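Local structure of competence damage-inducible protein A (Klebsiella pneumoniae subsp. pneumoniae MGH 78578, 5V01) at residues 42-47 / 109-114; 78-83 / 88-93. The protein is of unknown function but belongs to the CinA family, some relatives of which deamidate nicotinamide mononucleotide. All blocks are in the same frame, centred on the assembly; numbering follows the deposited sequence.

Interaction 1: 42-47 / 109-114; sequences GNLAAA and IAVSGY
Leu44 of helix 43-50 drops its side chain onto Ile109 and Val111 of strand 107-113. This is helix-on-sheet packing in an alpha/beta/alpha fold. The strand is the middle one of a five-stranded mixed sheet. The CB of Leu44 points toward the strand but does not itself reach it. CG lies anti to the backbone N (chi1 -179°), beside the carbonyl carbon, and from there CD2 extends to the strand. At the end of the chain CD2 does the touching. It meets CG2 of Ile109 at 4.0 Å and CG2 of Val111 at 4.3 Å. CD2 alone of the two methyls makes the contact. The side chains of Leu44 and Ile109 cross at about a right angle.

No hydrogen bond joins the segments. The contact is small and apolar, and all three side chains are buried. Ala110, between the two receiving residues, directs its CB away, to the side of the sheet where helix 89-103 packs. Leu162 and Leu165 of helix 150-169 extend the apolar layer around Leu44 and Ile109.

The start of the helix is fixed separately. The carboxylate of Glu37 accepts two hydrogen bonds there, from the backbone N of Leu44 to OE1 and from the backbone N of Ala45 to OE2. In the strand, CG2 of Ile109 and CG2 of Val111 lie 3.9 Å apart, two neighbouring methyls that both receive the single CD2 of Leu44.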
loop_
_atom_site.group_PDB
_atom_site.type_symbol
_atom_site.label_atom_id
_atom_site.label_comp_id
_atom_site.label_asym_id
_atom_site.label_seq_id
_atom_site.Cartn_x
_atom_site.Cartn_y
_atom_site.Cartn_z
ATOM N N GLY A 42 2.071 -3.357 -1.992
ATOM C CA GLY A 42 2.181 -2.407 -0.890
ATOM C C GLY A 42 3.558 -2.360 -0.257
ATOM O O GLY A 42 3.794 -1.536 0.614
ATOM N N ASN A 43 4.474 -3.230 -0.706
ATOM C CA ASN A 43 5.842 -3.207 -0.161
ATOM C C ASN A 43 6.620 -1.949 -0.521
ATOM O O ASN A 43 7.517 -1.534 0.211
ATOM C CB ASN A 43 6.602 -4.456 -0.589
ATOM C CG ASN A 43 6.124 -5.681 0.123
ATOM O OD1 ASN A 43 6.309 -5.790 1.319
ATOM N ND2 ASN A 43 5.456 -6.582 -0.595
ATOM N N LEU A 44 6.281 -1.314 -1.653
ATOM C CA LEU A 44 6.931 -0.024 -1.967
ATOM C C LEU A 44 6.488 1.085 -1.016
ATOM O O LEU A 44 7.318 1.786 -0.406
ATOM C CB LEU A 44 6.699 0.355 -3.429
ATOM C CG LEU A 44 7.347 1.666 -3.873
ATOM C CD1 LEU A 44 8.872 1.723 -3.689
ATOM C CD2 LEU A 44 7.012 1.981 -5.314
ATOM N N ALA A 45 5.168 1.203 -0.826
ATOM C CA ALA A 45 4.625 2.114 0.184
ATOM C C ALA A 45 5.256 1.791 1.542
ATOM O O ALA A 45 5.595 2.698 2.281
ATOM C CB ALA A 45 3.088 2.013 0.245
ATOM N N ALA A 46 5.361 0.498 1.871
ATOM C CA ALA A 46 5.830 0.106 3.199
ATOM C C ALA A 46 7.267 0.573 3.435
ATOM O O ALA A 46 7.605 1.008 4.527
ATOM C CB ALA A 46 5.704 -1.392 3.407
ATOM N N ALA A 47 8.098 0.502 2.404
ATOM C CA ALA A 47 9.448 1.024 2.515
ATOM C C ALA A 47 9.453 2.516 2.817
ATOM O O ALA A 47 10.197 3.014 3.675
ATOM C CB ALA A 47 10.236 0.724 1.258
ATOM N N ILE A 109 5.294 6.943 -8.763
ATOM C CA ILE A 109 5.831 5.675 -9.250
ATOM C C ILE A 109 4.696 4.695 -9.374
ATOM O O ILE A 109 3.912 4.541 -8.424
ATOM C CB ILE A 109 6.917 5.108 -8.340
ATOM C CG1 ILE A 109 8.068 6.102 -8.219
ATOM C CG2 ILE A 109 7.377 3.767 -8.861
ATOM C CD1 ILE A 109 9.141 5.719 -7.242
ATOM N N ALA A 110 4.616 4.040 -10.535
ATOM C CA ALA A 110 3.746 2.877 -10.718
ATOM C C ALA A 110 4.581 1.665 -11.067
ATOM O O ALA A 110 5.534 1.783 -11.812
ATOM C CB ALA A 110 2.692 3.127 -11.787
ATOM N N VAL A 111 4.181 0.516 -10.545
ATOM C CA VAL A 111 4.874 -0.753 -10.753
ATOM C C VAL A 111 3.806 -1.802 -11.053
ATOM O O VAL A 111 2.864 -1.945 -10.305
ATOM C CB VAL A 111 5.686 -1.169 -9.517
ATOM C CG1 VAL A 111 6.472 -2.433 -9.802
ATOM C CG2 VAL A 111 6.612 -0.057 -9.063
ATOM N N SER A 112 3.981 -2.541 -12.134
ATOM C CA SER A 112 3.067 -3.621 -12.503
ATOM C C SER A 112 3.839 -4.736 -13.160
ATOM O O SER A 112 4.538 -4.489 -14.145
ATOM C CB SER A 112 1.983 -3.095 -13.430
ATOM O OG SER A 112 1.014 -4.089 -13.686
ATOM N N GLY A 113 3.703 -5.955 -12.654
ATOM C CA GLY A 113 4.462 -7.079 -13.158
ATOM C C GLY A 113 3.854 -8.414 -12.810
ATOM O O GLY A 113 2.762 -8.500 -12.236
ATOM N N TYR A 114 4.569 -9.457 -13.221
ATOM C CA TYR A 114 4.276 -10.840 -12.852
ATOM C C TYR A 114 5.384 -11.268 -11.897
ATOM O O TYR A 114 6.511 -11.527 -12.327
ATOM C CB TYR A 114 4.235 -11.772 -14.075
ATOM C CG TYR A 114 3.170 -11.409 -15.063
ATOM C CD1 TYR A 114 1.811 -11.586 -14.758
ATOM C CD2 TYR A 114 3.508 -10.867 -16.310
ATOM C CE1 TYR A 114 0.831 -11.230 -15.664
ATOM C CE2 TYR A 114 2.527 -10.517 -17.225
ATOM C CZ TYR A 114 1.197 -10.690 -16.891
ATOM O OH TYR A 114 0.218 -10.345 -17.791
#

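Interaction 2: 78-83 / 88-93; sequences AETLAV and SEACVQ
The peptide group between Ala90 and Cys91 is the flat group here, and the methyl of Thr80 sits over one of its faces. CG2 of Thr80 lies 3.9 Å from C of Ala90, almost straight above that atom. It also touches CB of Ala90 at 3.7 Å. The N-H of the same peptide is taken by Ser88. Cys91 N donates to Ser88 OG at 3.1 Å, with an N-H...O angle of 156°. Ser88 is thus the N-cap of helix 89-103, and this bond helps hold the peptide that Thr80 rests on.

With chi1 at -62°, OG1 of Thr80 sits beside the backbone N and CG2 takes the place anti to it, which turns the methyl to the neighbouring helix. The hydroxyl OG1 is hydrogen-bonded to OE2 of Glu94, one turn further along that helix. Thr80 therefore uses both branches.

Beside it, Leu81 sets off to the flank of the contact, but its tip bends back. Its CD2 meets SG of Cys91 at 4.0 Å. Asp67 and Arg71 of helix 67-74 also touch Leu81, and Lys70 touches Cys91.

The axes of the two short helical segments approach to 9.4 Å, at 152° between their directions. Thr80 and Cys91 face each other most closely along the backbones. Together with the short link between them, the two helices form an antiparallel helical hairpin.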
loop_
_atom_site.group_PDB
_atom_site.type_symbol
_atom_site.label_atom_id
_atom_site.label_comp_id
_atom_site.label_asym_id
_atom_site.label_seq_id
_atom_site.Cartn_x
_atom_site.Cartn_y
_atom_site.Cartn_z
ATOM N N ALA A 78 -10.266 0.831 -19.861
ATOM C CA ALA A 78 -10.559 -0.577 -20.150
ATOM C C ALA A 78 -9.849 -1.023 -21.442
ATOM O O ALA A 78 -9.311 -2.128 -21.522
ATOM C CB ALA A 78 -12.062 -0.802 -20.264
ATOM N N GLU A 79 -9.886 -0.137 -22.435
ATOM C CA GLU A 79 -9.258 -0.357 -23.719
ATOM C C GLU A 79 -7.752 -0.620 -23.605
ATOM O O GLU A 79 -7.205 -1.484 -24.289
ATOM C CB GLU A 79 -9.553 0.867 -24.591
ATOM C CG GLU A 79 -11.046 1.078 -24.839
ATOM C CD GLU A 79 -11.890 1.472 -23.614
ATOM O OE1 GLU A 79 -11.426 2.252 -22.700
ATOM O OE2 GLU A 79 -13.067 0.988 -23.611
ATOM N N THR A 80 -7.093 0.122 -22.725
ATOM C CA THR A 80 -5.656 -0.045 -22.482
ATOM C C THR A 80 -5.354 -1.431 -21.929
ATOM O O THR A 80 -4.432 -2.124 -22.373
ATOM C CB THR A 80 -5.132 1.048 -21.552
ATOM O OG1 THR A 80 -5.331 2.316 -22.187
ATOM C CG2 THR A 80 -3.659 0.835 -21.237
ATOM N N LEU A 81 -6.148 -1.832 -20.948
ATOM C CA LEU A 81 -5.973 -3.144 -20.361
ATOM C C LEU A 81 -6.303 -4.259 -21.346
ATOM O O LEU A 81 -5.584 -5.252 -21.396
ATOM C CB LEU A 81 -6.800 -3.279 -19.097
ATOM C CG LEU A 81 -6.303 -2.386 -17.958
ATOM C CD1 LEU A 81 -7.395 -2.133 -16.938
ATOM C CD2 LEU A 81 -5.060 -2.943 -17.285
ATOM N N ALA A 82 -7.344 -4.072 -22.165
ATOM C CA ALA A 82 -7.713 -5.102 -23.149
ATOM C C ALA A 82 -6.611 -5.351 -24.193
ATOM O O ALA A 82 -6.275 -6.506 -24.477
ATOM C CB ALA A 82 -9.019 -4.734 -23.842
ATOM N N VAL A 83 -6.036 -4.262 -24.720
ATOM C CA VAL A 83 -5.032 -4.329 -25.788
ATOM C C VAL A 83 -3.650 -4.700 -25.259
ATOM O O VAL A 83 -2.978 -5.565 -25.826
ATOM C CB VAL A 83 -4.971 -2.995 -26.590
ATOM C CG1 VAL A 83 -3.823 -2.989 -27.587
ATOM C CG2 VAL A 83 -6.286 -2.748 -27.341
ATOM N N SER A 88 2.343 -3.795 -18.730
ATOM C CA SER A 88 2.649 -3.092 -19.966
ATOM C C SER A 88 3.075 -1.673 -19.671
ATOM O O SER A 88 2.751 -1.087 -18.622
ATOM C CB SER A 88 1.422 -3.069 -20.894
ATOM O OG SER A 88 0.364 -2.268 -20.350
ATOM N N GLU A 89 3.818 -1.117 -20.613
ATOM C CA GLU A 89 4.142 0.299 -20.590
ATOM C C GLU A 89 2.891 1.186 -20.482
ATOM O O GLU A 89 2.845 2.100 -19.670
ATOM C CB GLU A 89 4.941 0.679 -21.837
ATOM C CG GLU A 89 5.454 2.101 -21.780
ATOM C CD GLU A 89 6.313 2.502 -22.956
ATOM O OE1 GLU A 89 5.967 2.158 -24.088
ATOM O OE2 GLU A 89 7.307 3.205 -22.737
ATOM N N ALA A 90 1.877 0.924 -21.311
ATOM C CA ALA A 90 0.695 1.772 -21.326
ATOM C C ALA A 90 -0.038 1.765 -19.989
ATOM O O ALA A 90 -0.492 2.802 -19.512
ATOM C CB ALA A 90 -0.245 1.357 -22.443
ATOM N N CYS A 91 -0.113 0.598 -19.365
ATOM C CA CYS A 91 -0.781 0.515 -18.068
ATOM C C CYS A 91 -0.026 1.277 -16.992
ATOM O O CYS A 91 -0.639 2.052 -16.260
ATOM C CB CYS A 91 -0.957 -0.910 -17.632
ATOM S SG CYS A 91 -1.829 -1.026 -16.037
ATOM N N VAL A 92 1.289 1.079 -16.886
ATOM C CA VAL A 92 2.024 1.802 -15.838
ATOM C C VAL A 92 1.994 3.314 -16.081
ATOM O O VAL A 92 1.950 4.097 -15.137
ATOM C CB VAL A 92 3.467 1.279 -15.552
ATOM C CG1 VAL A 92 3.418 -0.084 -14.884
ATOM C CG2 VAL A 92 4.379 1.315 -16.772
ATOM N N GLN A 93 2.007 3.741 -17.358
ATOM C CA GLN A 93 1.811 5.177 -17.640
ATOM C C GLN A 93 0.489 5.670 -17.057
ATOM O O GLN A 93 0.453 6.677 -16.348
ATOM C CB GLN A 93 1.848 5.471 -19.140
ATOM C CG GLN A 93 3.219 5.358 -19.741
ATOM C CD GLN A 93 3.225 5.359 -21.250
ATOM O OE1 GLN A 93 2.270 4.919 -21.897
ATOM N NE2 GLN A 93 4.308 5.847 -21.819
#

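The two interactions sit in different layers of the same fold, with centres about 17 Å apart. Interaction 2 is nested along the chain inside the loop that interaction 1 closes. Helix 43-50 comes first, then the hairpin of 78-84 and 89-103, then strand 107-113. Helix 89-103 leads directly into that strand, and the two pack together. CB of Ala110 lies 3.6 Å from O of Val92, and CB of Ser112 lies 3.6 Å from CG1 of Val92. The strand thus has helix 43-50 on one face and helix 89-103 on the other. Together the contacts span the alpha/beta/alpha layers of the CinA-family domain.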